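Local atomic coordinates of 3-oxo-tetronate kinase (Haemophilus influenzae, PDB entry 1YZY), a protein that catalyses the ATP-dependent phosphorylation of 3-oxo-tetronate to 3-oxo-tetronate 4-phosphate. Residues 115-120 / 199-204; 120-125 / 193-198; 246-251 / 349-354; 300-305 / 404-409. All coordinates share one frame; numbering follows the deposited sequence.

Interaction 1 (115-120 / 199-204)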
loop_
_atom_site.group_PDB
_atom_site.type_symbol
_atom_site.label_atom_id
_atom_site.label_comp_id
_atom_site.label_asym_id
_atom_site.label_seq_id
_atom_site.Cartn_x
_atom_site.Cartn_y
_atom_site.Cartn_z
ATOM N N LEU A 115 -8.530 3.889 13.388
ATOM C CA LEU A 115 -9.194 2.692 12.891
ATOM C C LEU A 115 -9.314 1.759 14.093
ATOM O O LEU A 115 -8.535 0.829 14.295
ATOM C CB LEU A 115 -8.411 2.004 11.775
ATOM C CG LEU A 115 -9.149 0.813 11.154
ATOM C CD1 LEU A 115 -10.590 1.189 10.836
ATOM C CD2 LEU A 115 -8.422 0.360 9.892
ATOM N N PRO A 116 -10.261 2.048 14.995
ATOM C CA PRO A 116 -10.487 1.328 16.248
ATOM C C PRO A 116 -10.474 -0.180 16.172
ATOM O O PRO A 116 -10.022 -0.837 17.110
ATOM C CB PRO A 116 -11.850 1.858 16.695
ATOM C CG PRO A 116 -11.830 3.254 16.190
ATOM C CD PRO A 116 -11.324 3.045 14.788
ATOM N N VAL A 117 -10.989 -0.738 15.081
ATOM C CA VAL A 117 -11.023 -2.191 14.945
ATOM C C VAL A 117 -9.607 -2.755 14.858
ATOM O O VAL A 117 -9.335 -3.862 15.330
ATOM C CB VAL A 117 -11.886 -2.631 13.731
ATOM C CG1 VAL A 117 -11.132 -2.420 12.415
ATOM C CG2 VAL A 117 -12.345 -4.075 13.903
ATOM N N ASN A 118 -8.697 -1.953 14.315
ATOM C CA ASN A 118 -7.308 -2.356 14.185
ATOM C C ASN A 118 -6.409 -1.738 15.252
ATOM O O ASN A 118 -5.228 -1.481 15.023
ATOM C CB ASN A 118 -6.802 -2.072 12.769
ATOM C CG ASN A 118 -7.406 -3.025 11.740
ATOM O OD1 ASN A 118 -7.766 -4.164 12.063
ATOM N ND2 ASN A 118 -7.518 -2.566 10.498
ATOM N N GLY A 119 -6.987 -1.498 16.423
ATOM C CA GLY A 119 -6.240 -0.959 17.544
ATOM C C GLY A 119 -5.713 0.459 17.494
ATOM O O GLY A 119 -4.760 0.775 18.200
ATOM N N ARG A 120 -6.298 1.309 16.663
ATOM C CA ARG A 120 -5.863 2.700 16.585
ATOM C C ARG A 120 -7.048 3.562 16.986
ATOM O O ARG A 120 -7.937 3.837 16.175
ATOM C CB ARG A 120 -5.396 3.053 15.165
ATOM C CG ARG A 120 -4.124 2.334 14.718
ATOM C CD ARG A 120 -2.930 2.736 15.571
ATOM N NE ARG A 120 -1.698 2.064 15.170
ATOM C CZ ARG A 120 -1.292 0.888 15.640
ATOM N NH1 ARG A 120 -2.018 0.231 16.534
ATOM N NH2 ARG A 120 -0.143 0.376 15.226
ATOM N N VAL A 199 -13.292 5.880 19.234
ATOM C CA VAL A 199 -12.905 4.733 20.053
ATOM C C VAL A 199 -13.618 3.492 19.521
ATOM O O VAL A 199 -13.342 2.366 19.946
ATOM C CB VAL A 199 -13.266 4.940 21.539
ATOM C CG1 VAL A 199 -12.324 5.941 22.165
ATOM C CG2 VAL A 199 -14.715 5.404 21.675
ATOM N N ASP A 200 -14.498 3.725 18.551
ATOM C CA ASP A 200 -15.297 2.701 17.906
ATOM C C ASP A 200 -15.405 3.062 16.419
ATOM O O ASP A 200 -15.451 4.236 16.063
ATOM C CB ASP A 200 -16.682 2.680 18.549
ATOM C CG ASP A 200 -17.592 1.674 17.920
ATOM O OD1 ASP A 200 -18.427 2.075 17.086
ATOM O OD2 ASP A 200 -17.463 0.479 18.255
ATOM N N ASN A 201 -15.464 2.049 15.557
ATOM C CA ASN A 201 -15.538 2.268 14.111
ATOM C C ASN A 201 -16.698 3.086 13.578
ATOM O O ASN A 201 -16.582 3.689 12.507
ATOM C CB ASN A 201 -15.478 0.921 13.381
ATOM C CG ASN A 201 -14.094 0.472 12.924
ATOM O OD1 ASN A 201 -13.184 0.331 13.732
ATOM N ND2 ASN A 201 -13.931 0.260 11.623
ATOM N N SER A 202 -17.830 3.082 14.271
ATOM C CA SER A 202 -18.961 3.868 13.789
ATOM C C SER A 202 -18.642 5.362 13.781
ATOM O O SER A 202 -19.275 6.130 13.047
ATOM C CB SER A 202 -20.233 3.590 14.596
ATOM O OG SER A 202 -20.135 4.039 15.938
ATOM N N GLN A 203 -17.662 5.774 14.587
ATOM C CA GLN A 203 -17.260 7.179 14.632
ATOM C C GLN A 203 -16.621 7.622 13.307
ATOM O O GLN A 203 -16.656 8.804 12.966
ATOM C CB GLN A 203 -16.285 7.443 15.783
ATOM C CG GLN A 203 -16.932 7.798 17.109
ATOM C CD GLN A 203 -17.167 6.592 17.991
ATOM O OE1 GLN A 203 -18.276 6.064 18.059
ATOM N NE2 GLN A 203 -16.136 6.177 18.715
ATOM N N LEU A 204 -15.984 6.685 12.600
ATOM C CA LEU A 204 -15.345 6.977 11.306
ATOM C C LEU A 204 -16.408 7.046 10.229
ATOM O O LEU A 204 -16.270 7.769 9.233
ATOM C CB LEU A 204 -14.292 5.913 10.956
ATOM C CG LEU A 204 -13.086 5.868 11.894
ATOM C CD1 LEU A 204 -12.276 4.621 11.633
ATOM C CD2 LEU A 204 -12.237 7.146 11.734
#
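A short 3-10 turn at Pro116 and Val117 packs against the N-terminal approach to helix 202-210, with Asn201 linking the loop after strand 109-111 to the start of that helix, both in the sugar-binding N-terminal domain. The single hydrogen bond across the contact runs from Val117 N to Asn201 OD1 at 2.8 Å. Its N-H...O angle of 135° is bent, although the donor sits nearly along the C=O axis of the amide. The same oxygen lies 3.2 Å from Val117 CB. Asn201 ND2 faces CD1 of Leu115 and is also hydrogen-bonded to Tyr226 OH, which gives the amide a partner at each end and should fix its rotation.

The Pro116 ring presses against backbone as well as side chains. Pro116 CG rests 3.6 Å from Asp200 C, and Pro116 CD meets Leu204 CD1 tip to tip at 3.7 Å. In Leu115, chi1 (-175°) sets CG anti to the backbone N and chi2 (47°) then turns CD1 to Leu204 CD1 at 3.9 Å, the two side chains crossing at about a right angle. Phe18 of helix 9-20 also packs on Leu115.

The helix start opposite the turn is itself organised by an Asx turn. Asp200 OD1 accepts both from Ser202 OG at 2.8 Å and from Ser202 N at 3.0 Å, the N-H donor standing above the carboxylate plane.

Interaction 2 (120-125 / 193-198); sequences RTIFNG and YAVVDA
Asp197 grips the turn of a beta hairpin, strands 120-123 and 126-129, just after its own strand 193-196 has ended. Asn124 and Gly125, both with positive phi, form a two-residue type I' turn whose N-H groups point at the carboxylate. Asn124 N reaches OD2 of Asp197 at 2.7 Å, on the syn side but 30° out of the carboxylate plane. Gly125 N meets the syn lone pair of Asp197 OD1 at 2.9 Å. A further bond from Tyr169 N to OD2 ties the buried acid to helix 169-172.

Beside this grip, Ile122 and Ala198 make a single antiparallel bridge, a hydrogen-bonded pair with Ala198 N to Ile122 O at 2.9 Å and Ile122 N to Ala198 O at 3.1 Å. The inner side is tight. Ile122 CG2, anti to the backbone N, comes within 3.3 Å of Asp197 OD1, while CD1 ends 3.5 Å from Val196 O. Val195 CG1 closes over both Ile122 CG2 and the CA of Gly125, and Leu152 of helix 152-159 adds to this core.

The other side is loose. Phe123 and Asn124 are exposed, their CA–CB bonds point away from segment 193-198, and their side chains add little; Asn124 takes part through its backbone N. The Phe123 ring approaches the acid obliquely, its CD1 3.9 Å from Asp197 OD2, and one ring face receives Asn124 CG near the rim.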
loop_
_atom_site.group_PDB
_atom_site.type_symbol
_atom_site.label_atom_id
_atom_site.label_comp_id
_atom_site.label_asym_id
_atom_site.label_seq_id
_atom_site.Cartn_x
_atom_site.Cartn_y
_atom_site.Cartn_z
ATOM N N ARG A 120 -6.298 1.309 16.663
ATOM C CA ARG A 120 -5.863 2.700 16.585
ATOM C C ARG A 120 -7.048 3.562 16.986
ATOM O O ARG A 120 -7.937 3.837 16.175
ATOM C CB ARG A 120 -5.396 3.053 15.165
ATOM C CG ARG A 120 -4.124 2.334 14.718
ATOM C CD ARG A 120 -2.930 2.736 15.571
ATOM N NE ARG A 120 -1.698 2.064 15.170
ATOM C CZ ARG A 120 -1.292 0.888 15.640
ATOM N NH1 ARG A 120 -2.018 0.231 16.534
ATOM N NH2 ARG A 120 -0.143 0.376 15.226
ATOM N N THR A 121 -7.073 3.962 18.250
ATOM C CA THR A 121 -8.163 4.775 18.778
ATOM C C THR A 121 -7.745 6.167 19.242
ATOM O O THR A 121 -6.606 6.388 19.656
ATOM C CB THR A 121 -8.875 4.039 19.922
ATOM O OG1 THR A 121 -7.912 3.563 20.868
ATOM C CG2 THR A 121 -9.652 2.845 19.381
ATOM N N ILE A 122 -8.667 7.117 19.131
ATOM C CA ILE A 122 -8.416 8.500 19.535
ATOM C C ILE A 122 -9.452 8.974 20.551
ATOM O O ILE A 122 -10.624 9.133 20.201
ATOM C CB ILE A 122 -8.524 9.475 18.326
ATOM C CG1 ILE A 122 -7.508 9.143 17.231
ATOM C CG2 ILE A 122 -8.369 10.926 18.780
ATOM C CD1 ILE A 122 -7.745 9.953 15.972
ATOM N N PHE A 123 -9.051 9.164 21.804
ATOM C CA PHE A 123 -9.987 9.683 22.798
ATOM C C PHE A 123 -9.445 10.972 23.411
ATOM O O PHE A 123 -8.358 10.991 23.997
ATOM C CB PHE A 123 -10.321 8.669 23.895
ATOM C CG PHE A 123 -11.387 9.156 24.855
ATOM C CD1 PHE A 123 -12.692 9.377 24.412
ATOM C CD2 PHE A 123 -11.071 9.454 26.181
ATOM C CE1 PHE A 123 -13.670 9.894 25.273
ATOM C CE2 PHE A 123 -12.039 9.969 27.046
ATOM C CZ PHE A 123 -13.340 10.191 26.589
ATOM N N ASN A 124 -10.247 12.030 23.316
ATOM C CA ASN A 124 -9.890 13.357 23.818
ATOM C C ASN A 124 -8.698 13.871 23.020
ATOM O O ASN A 124 -7.901 14.677 23.505
ATOM C CB ASN A 124 -9.567 13.332 25.324
ATOM C CG ASN A 124 -10.730 13.808 26.192
ATOM O OD1 ASN A 124 -11.562 14.616 25.769
ATOM N ND2 ASN A 124 -10.783 13.308 27.416
ATOM N N GLY A 125 -8.609 13.421 21.770
ATOM C CA GLY A 125 -7.518 13.838 20.913
ATOM C C GLY A 125 -6.237 13.072 21.158
ATOM O O GLY A 125 -5.246 13.320 20.481
ATOM N N TYR A 193 -7.214 23.075 11.482
ATOM C CA TYR A 193 -7.375 21.618 11.433
ATOM C C TYR A 193 -8.169 21.159 12.651
ATOM O O TYR A 193 -8.164 21.818 13.699
ATOM C CB TYR A 193 -6.027 20.883 11.446
ATOM C CG TYR A 193 -4.844 21.727 11.045
ATOM C CD1 TYR A 193 -4.021 22.302 12.016
ATOM C CD2 TYR A 193 -4.564 21.980 9.695
ATOM C CE1 TYR A 193 -2.955 23.112 11.659
ATOM C CE2 TYR A 193 -3.500 22.787 9.325
ATOM C CZ TYR A 193 -2.702 23.350 10.311
ATOM O OH TYR A 193 -1.659 24.159 9.952
ATOM N N ALA A 194 -8.770 19.979 12.532
ATOM C CA ALA A 194 -9.567 19.414 13.604
ATOM C C ALA A 194 -9.371 17.926 13.777
ATOM O O ALA A 194 -9.647 17.156 12.862
ATOM C CB ALA A 194 -11.039 19.697 13.354
ATOM N N VAL A 195 -8.872 17.536 14.946
ATOM C CA VAL A 195 -8.698 16.132 15.301
ATOM C C VAL A 195 -10.119 15.656 15.656
ATOM O O VAL A 195 -10.939 16.438 16.146
ATOM C CB VAL A 195 -7.771 15.969 16.544
ATOM C CG1 VAL A 195 -7.717 14.514 17.013
ATOM C CG2 VAL A 195 -6.375 16.455 16.218
ATOM N N VAL A 196 -10.437 14.409 15.332
ATOM C CA VAL A 196 -11.755 13.872 15.628
ATOM C C VAL A 196 -11.584 12.518 16.313
ATOM O O VAL A 196 -10.834 11.653 15.848
ATOM C CB VAL A 196 -12.623 13.726 14.353
ATOM C CG1 VAL A 196 -14.038 13.284 14.716
ATOM C CG2 VAL A 196 -12.687 15.037 13.587
ATOM N N ASP A 197 -12.231 12.377 17.464
ATOM C CA ASP A 197 -12.177 11.155 18.245
ATOM C C ASP A 197 -12.805 9.954 17.537
ATOM O O ASP A 197 -13.607 10.103 16.608
ATOM C CB ASP A 197 -12.893 11.369 19.581
ATOM C CG ASP A 197 -12.023 12.044 20.620
ATOM O OD1 ASP A 197 -10.867 12.401 20.315
ATOM O OD2 ASP A 197 -12.501 12.201 21.761
ATOM N N ALA A 198 -12.471 8.763 18.022
ATOM C CA ALA A 198 -13.012 7.522 17.482
ATOM C C ALA A 198 -12.487 6.358 18.293
ATOM O O ALA A 198 -11.337 5.954 18.139
ATOM C CB ALA A 198 -12.635 7.352 16.014
#

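Interaction 3 (246-251 / 349-354); sequences GKTVVL and NFITAG
Thr248 OG1 and Asn349 CG are each anti to their own carbonyl carbon (chi1 -61° and -53°), and these rotations bring the hydroxyl and the amide together on one face of two parallel strands. Thr248 OG1 donates to Asn349 OD1 at 2.9 Å, a weak bond. Thr248 CG2, on the other branch, rests 3.8 Å from Ile351 CD1, so one threonine serves the polar and the apolar part of this face. Val250 CG2 extends the apolar part, lying 4.0 Å from Ile351 CB, and Phe405 of helix 404-410 packs on both residues.

On the opposite face Val249 carries CG1 between its backbone N and carbonyl carbon, where it meets Phe350 CD1 obliquely at 3.6 Å. Leu251 CD1 comes to the edge of the same ring, near its plane. Leu342 and Leu338 of helix 324-345 cover Val249 and Leu251 respectively. Thr352 OG1, also on this face, is hydrogen-bonded to Ser358 OG.

Five backbone hydrogen bonds join the strands, passing from one strand to the other in turn. Among them Ile351 N reaches Val249 O at 2.9 Å, and Ala353 N binds Leu251 O at 3.1 Å. The strand axes diverge by only 14°.

Gly354 follows strand 349-353 directly; it is the N-cap of helix 355-365 and, by similarity, an ATP-binding residue. Parallel strand pairing beside a strand-to-helix turn that carries such a glycine is consistent with the nucleotide-binding C-terminal domain to which these strands belong.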
loop_
_atom_site.group_PDB
_atom_site.type_symbol
_atom_site.label_atom_id
_atom_site.label_comp_id
_atom_site.label_asym_id
_atom_site.label_seq_id
_atom_site.Cartn_x
_atom_site.Cartn_y
_atom_site.Cartn_z
ATOM N N GLY A 246 -5.099 -16.985 -19.231
ATOM C CA GLY A 246 -3.859 -16.752 -19.952
ATOM C C GLY A 246 -2.737 -17.567 -19.338
ATOM O O GLY A 246 -2.972 -18.338 -18.407
ATOM N N LYS A 247 -1.540 -17.469 -19.906
ATOM C CA LYS A 247 -0.383 -18.205 -19.389
ATOM C C LYS A 247 0.046 -17.569 -18.066
ATOM O O LYS A 247 0.088 -16.349 -17.960
ATOM C CB LYS A 247 0.779 -18.141 -20.390
ATOM C CG LYS A 247 0.399 -18.419 -21.841
ATOM C CD LYS A 247 -0.047 -19.858 -22.047
ATOM C CE LYS A 247 -0.700 -20.039 -23.410
ATOM N NZ LYS A 247 -1.967 -19.247 -23.524
ATOM N N THR A 248 0.447 -18.387 -17.099
ATOM C CA THR A 248 0.852 -17.880 -15.786
ATOM C C THR A 248 2.168 -18.494 -15.332
ATOM O O THR A 248 2.505 -19.619 -15.721
ATOM C CB THR A 248 -0.248 -18.194 -14.715
ATOM O OG1 THR A 248 -1.475 -17.542 -15.074
ATOM C CG2 THR A 248 0.177 -17.744 -13.319
ATOM N N VAL A 249 2.902 -17.761 -14.498
ATOM C CA VAL A 249 4.177 -18.228 -13.963
ATOM C C VAL A 249 4.377 -17.759 -12.517
ATOM O O VAL A 249 3.951 -16.663 -12.138
ATOM C CB VAL A 249 5.381 -17.772 -14.855
ATOM C CG1 VAL A 249 5.555 -16.260 -14.810
ATOM C CG2 VAL A 249 6.659 -18.476 -14.430
ATOM N N VAL A 250 4.963 -18.631 -11.707
ATOM C CA VAL A 250 5.249 -18.341 -10.308
ATOM C C VAL A 250 6.760 -18.214 -10.167
ATOM O O VAL A 250 7.501 -19.123 -10.549
ATOM C CB VAL A 250 4.751 -19.490 -9.367
ATOM C CG1 VAL A 250 5.195 -19.245 -7.938
ATOM C CG2 VAL A 250 3.237 -19.614 -9.422
ATOM N N LEU A 251 7.211 -17.074 -9.655
ATOM C CA LEU A 251 8.636 -16.822 -9.445
ATOM C C LEU A 251 8.843 -16.533 -7.954
ATOM O O LEU A 251 8.560 -15.435 -7.482
ATOM C CB LEU A 251 9.097 -15.652 -10.327
ATOM C CG LEU A 251 8.853 -15.809 -11.843
ATOM C CD1 LEU A 251 9.102 -14.520 -12.571
ATOM C CD2 LEU A 251 9.708 -16.919 -12.428
ATOM N N ASN A 349 0.312 -13.455 -16.711
ATOM C CA ASN A 349 0.087 -13.456 -15.267
ATOM C C ASN A 349 1.370 -13.831 -14.527
ATOM O O ASN A 349 1.954 -14.892 -14.777
ATOM C CB ASN A 349 -1.013 -14.459 -14.884
ATOM C CG ASN A 349 -2.309 -14.259 -15.658
ATOM O OD1 ASN A 349 -2.993 -15.228 -15.990
ATOM N ND2 ASN A 349 -2.682 -13.010 -15.897
ATOM N N PHE A 350 1.811 -12.968 -13.614
ATOM C CA PHE A 350 3.022 -13.227 -12.837
ATOM C C PHE A 350 2.715 -13.262 -11.342
ATOM O O PHE A 350 2.155 -12.320 -10.791
ATOM C CB PHE A 350 4.073 -12.146 -13.097
ATOM C CG PHE A 350 4.547 -12.085 -14.518
ATOM C CD1 PHE A 350 5.769 -12.648 -14.878
ATOM C CD2 PHE A 350 3.781 -11.463 -15.494
ATOM C CE1 PHE A 350 6.222 -12.592 -16.198
ATOM C CE2 PHE A 350 4.217 -11.401 -16.811
ATOM C CZ PHE A 350 5.443 -11.967 -17.165
ATOM N N ILE A 351 3.089 -14.354 -10.690
ATOM C CA ILE A 351 2.871 -14.511 -9.258
ATOM C C ILE A 351 4.242 -14.589 -8.589
ATOM O O ILE A 351 4.930 -15.599 -8.688
ATOM C CB ILE A 351 2.060 -15.798 -8.963
ATOM C CG1 ILE A 351 0.730 -15.762 -9.722
ATOM C CG2 ILE A 351 1.809 -15.946 -7.465
ATOM C CD1 ILE A 351 -0.062 -17.027 -9.606
ATOM N N THR A 352 4.651 -13.506 -7.947
ATOM C CA THR A 352 5.949 -13.466 -7.282
ATOM C C THR A 352 5.873 -13.634 -5.763
ATOM O O THR A 352 4.825 -13.410 -5.144
ATOM C CB THR A 352 6.696 -12.158 -7.616
ATOM O OG1 THR A 352 5.885 -11.033 -7.254
ATOM C CG2 THR A 352 6.990 -12.081 -9.119
ATOM N N ALA A 353 6.979 -14.080 -5.177
ATOM C CA ALA A 353 7.068 -14.273 -3.736
ATOM C C ALA A 353 8.371 -13.660 -3.236
ATOM O O ALA A 353 9.449 -13.990 -3.731
ATOM C CB ALA A 353 7.014 -15.745 -3.396
ATOM N N GLY A 354 8.264 -12.796 -2.233
ATOM C CA GLY A 354 9.434 -12.133 -1.693
ATOM C C GLY A 354 9.452 -10.659 -2.060
ATOM O O GLY A 354 9.080 -10.277 -3.172
#

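Interaction 4 (300-305 / 404-409); sequences SEFAPM and FFEYAQ
Glu406 lays its CB over one face of the Phe302 ring, and its side chain can be followed outward from that CH-pi contact. CB stands 4.2 Å from the ring centroid and 16° off the normal, displaced toward the rim, where CZ of Phe302 is its nearest atom. CG lies between the backbone N and the carbonyl carbon (chi1 62°), and the chain is extended beyond it. At the tip OE1 stays on the same side of the ring, beyond its rim, 4.1 Å from Phe302 CZ, with the carboxylate and ring planes 60° apart. OE2 has long, weak ion pairs with Lys265 and Lys269, which may help to balance its charge.

The edge of the Phe302 ring, near its plane, is met by the amide end of Gln409. That amide also lies against the CB of buried Ala303. Farther along, Met305 and Phe405 make a Met-aromatic contact: Met305 SD is 4.3 Å from Phe405 CE2 and 4.8 Å from the ring centroid, approaching obliquely.

The contact thus fastens helix 404-410 to the loop leading into strand 305-307. Tyr266 of helix 257-266 packs on both Phe302 and Met305, and its OH is hydrogen-bonded to Ala303 O, donating to it, while Phe405 also touches Ser252 of strand 248-252 and Ala353 of strand 349-353.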
loop_
_atom_site.group_PDB
_atom_site.type_symbol
_atom_site.label_atom_id
_atom_site.label_comp_id
_atom_site.label_asym_id
_atom_site.label_seq_id
_atom_site.Cartn_x
_atom_site.Cartn_y
_atom_site.Cartn_z
ATOM N N SER A 300 0.236 -27.193 -17.962
ATOM C CA SER A 300 -0.216 -28.008 -16.838
ATOM C C SER A 300 -1.410 -27.304 -16.183
ATOM O O SER A 300 -1.720 -26.153 -16.512
ATOM C CB SER A 300 0.908 -28.202 -15.814
ATOM O OG SER A 300 1.549 -29.458 -15.980
ATOM N N GLU A 301 -2.105 -27.995 -15.285
ATOM C CA GLU A 301 -3.247 -27.387 -14.618
ATOM C C GLU A 301 -2.824 -26.166 -13.809
ATOM O O GLU A 301 -3.519 -25.150 -13.795
ATOM C CB GLU A 301 -3.984 -28.407 -13.749
ATOM C CG GLU A 301 -3.108 -29.233 -12.828
ATOM C CD GLU A 301 -3.905 -30.296 -12.098
ATOM O OE1 GLU A 301 -4.649 -29.942 -11.155
ATOM O OE2 GLU A 301 -3.806 -31.483 -12.481
ATOM N N PHE A 302 -1.678 -26.267 -13.146
ATOM C CA PHE A 302 -1.153 -25.156 -12.359
ATOM C C PHE A 302 0.145 -24.610 -12.955
ATOM O O PHE A 302 0.990 -25.368 -13.440
ATOM C CB PHE A 302 -0.957 -25.575 -10.900
ATOM C CG PHE A 302 -2.249 -25.716 -10.130
ATOM C CD1 PHE A 302 -3.184 -24.674 -10.115
ATOM C CD2 PHE A 302 -2.537 -26.889 -9.427
ATOM C CE1 PHE A 302 -4.384 -24.799 -9.415
ATOM C CE2 PHE A 302 -3.737 -27.024 -8.722
ATOM C CZ PHE A 302 -4.661 -25.977 -8.717
ATOM N N ALA A 303 0.265 -23.287 -12.958
ATOM C CA ALA A 303 1.431 -22.597 -13.496
ATOM C C ALA A 303 2.756 -23.158 -12.988
ATOM O O ALA A 303 2.872 -23.563 -11.828
ATOM C CB ALA A 303 1.341 -21.128 -13.186
ATOM N N PRO A 304 3.770 -23.221 -13.869
ATOM C CA PRO A 304 5.079 -23.743 -13.474
ATOM C C PRO A 304 5.797 -22.771 -12.531
ATOM O O PRO A 304 5.672 -21.556 -12.655
ATOM C CB PRO A 304 5.793 -23.893 -14.815
ATOM C CG PRO A 304 5.250 -22.769 -15.601
ATOM C CD PRO A 304 3.771 -22.830 -15.289
ATOM N N MET A 305 6.566 -23.308 -11.599
ATOM C CA MET A 305 7.265 -22.468 -10.645
ATOM C C MET A 305 8.783 -22.675 -10.609
ATOM O O MET A 305 9.330 -23.770 -10.435
ATOM C CB MET A 305 6.748 -22.763 -9.227
ATOM C CG MET A 305 7.668 -22.279 -8.104
ATOM S SD MET A 305 6.997 -22.505 -6.454
ATOM C CE MET A 305 7.181 -24.274 -6.194
ATOM N N PHE A 404 -1.145 -20.658 -0.621
ATOM C CA PHE A 404 -1.176 -19.433 -1.406
ATOM C C PHE A 404 -1.002 -19.556 -2.924
ATOM O O PHE A 404 -1.816 -19.024 -3.683
ATOM C CB PHE A 404 -0.172 -18.412 -0.872
ATOM C CG PHE A 404 -0.061 -17.186 -1.731
ATOM C CD1 PHE A 404 -1.091 -16.249 -1.764
ATOM C CD2 PHE A 404 1.031 -17.010 -2.579
ATOM C CE1 PHE A 404 -1.041 -15.159 -2.637
ATOM C CE2 PHE A 404 1.088 -15.924 -3.456
ATOM C CZ PHE A 404 0.048 -14.998 -3.485
ATOM N N PHE A 405 0.063 -20.212 -3.379
ATOM C CA PHE A 405 0.287 -20.313 -4.825
ATOM C C PHE A 405 -0.854 -20.865 -5.652
ATOM O O PHE A 405 -1.256 -20.230 -6.630
ATOM C CB PHE A 405 1.594 -21.030 -5.145
ATOM C CG PHE A 405 2.805 -20.279 -4.692
ATOM C CD1 PHE A 405 2.931 -18.922 -4.967
ATOM C CD2 PHE A 405 3.787 -20.908 -3.943
ATOM C CE1 PHE A 405 4.016 -18.199 -4.498
ATOM C CE2 PHE A 405 4.877 -20.198 -3.470
ATOM C CZ PHE A 405 4.991 -18.836 -3.747
ATOM N N GLU A 406 -1.382 -22.029 -5.272
ATOM C CA GLU A 406 -2.501 -22.610 -6.017
ATOM C C GLU A 406 -3.788 -21.809 -5.822
ATOM O O GLU A 406 -4.574 -21.649 -6.764
ATOM C CB GLU A 406 -2.714 -24.085 -5.661
ATOM C CG GLU A 406 -3.072 -24.378 -4.220
ATOM C CD GLU A 406 -3.465 -25.838 -4.017
ATOM O OE1 GLU A 406 -4.493 -26.271 -4.592
ATOM O OE2 GLU A 406 -2.738 -26.556 -3.292
ATOM N N TYR A 407 -3.985 -21.287 -4.611
ATOM C CA TYR A 407 -5.173 -20.488 -4.302
ATOM C C TYR A 407 -5.267 -19.240 -5.179
ATOM O O TYR A 407 -6.338 -18.930 -5.712
ATOM C CB TYR A 407 -5.207 -20.075 -2.827
ATOM C CG TYR A 407 -6.473 -19.338 -2.468
ATOM C CD1 TYR A 407 -7.719 -19.951 -2.620
ATOM C CD2 TYR A 407 -6.438 -18.010 -2.048
ATOM C CE1 TYR A 407 -8.898 -19.260 -2.372
ATOM C CE2 TYR A 407 -7.618 -17.304 -1.792
ATOM C CZ TYR A 407 -8.847 -17.937 -1.960
ATOM O OH TYR A 407 -10.023 -17.252 -1.739
ATOM N N ALA A 408 -4.161 -18.504 -5.273
ATOM C CA ALA A 408 -4.095 -17.302 -6.092
ATOM C C ALA A 408 -4.620 -17.585 -7.502
ATOM O O ALA A 408 -5.255 -16.732 -8.125
ATOM C CB ALA A 408 -2.664 -16.812 -6.161
ATOM N N GLN A 409 -4.339 -18.789 -7.997
ATOM C CA GLN A 409 -4.773 -19.215 -9.324
ATOM C C GLN A 409 -6.198 -19.766 -9.328
ATOM O O GLN A 409 -6.958 -19.553 -10.277
ATOM C CB GLN A 409 -3.825 -20.280 -9.859
ATOM C CG GLN A 409 -2.384 -19.854 -9.844
ATOM C CD GLN A 409 -1.470 -20.897 -10.425
ATOM O OE1 GLN A 409 -0.560 -21.377 -9.755
ATOM N NE2 GLN A 409 -1.698 -21.247 -11.688
#

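How the interactions relate
The four contacts form two clusters. Interactions 1 and 2, centres about 10 Å apart, share Arg120 and belong to the sugar-binding N-terminal domain; along the chain interaction 2 is nested within the loop closed by interaction 1, and Pro116 touches both Thr121 and Ala198. Both lie on the opposite side of the chain's centre from interaction 3. Interactions 3 and 4, centres about 8 Å apart, have alternating segments: Val250 N probably bonds to Pro304 O, and helix 404-410 meets the parallel strands through Gln409 CG on Ile351 CD1. Centres of interactions 2 and 3 lie about 42 Å apart, so the two clusters belong to separate parts of the kinase, the N-terminal and the C-terminal domain region.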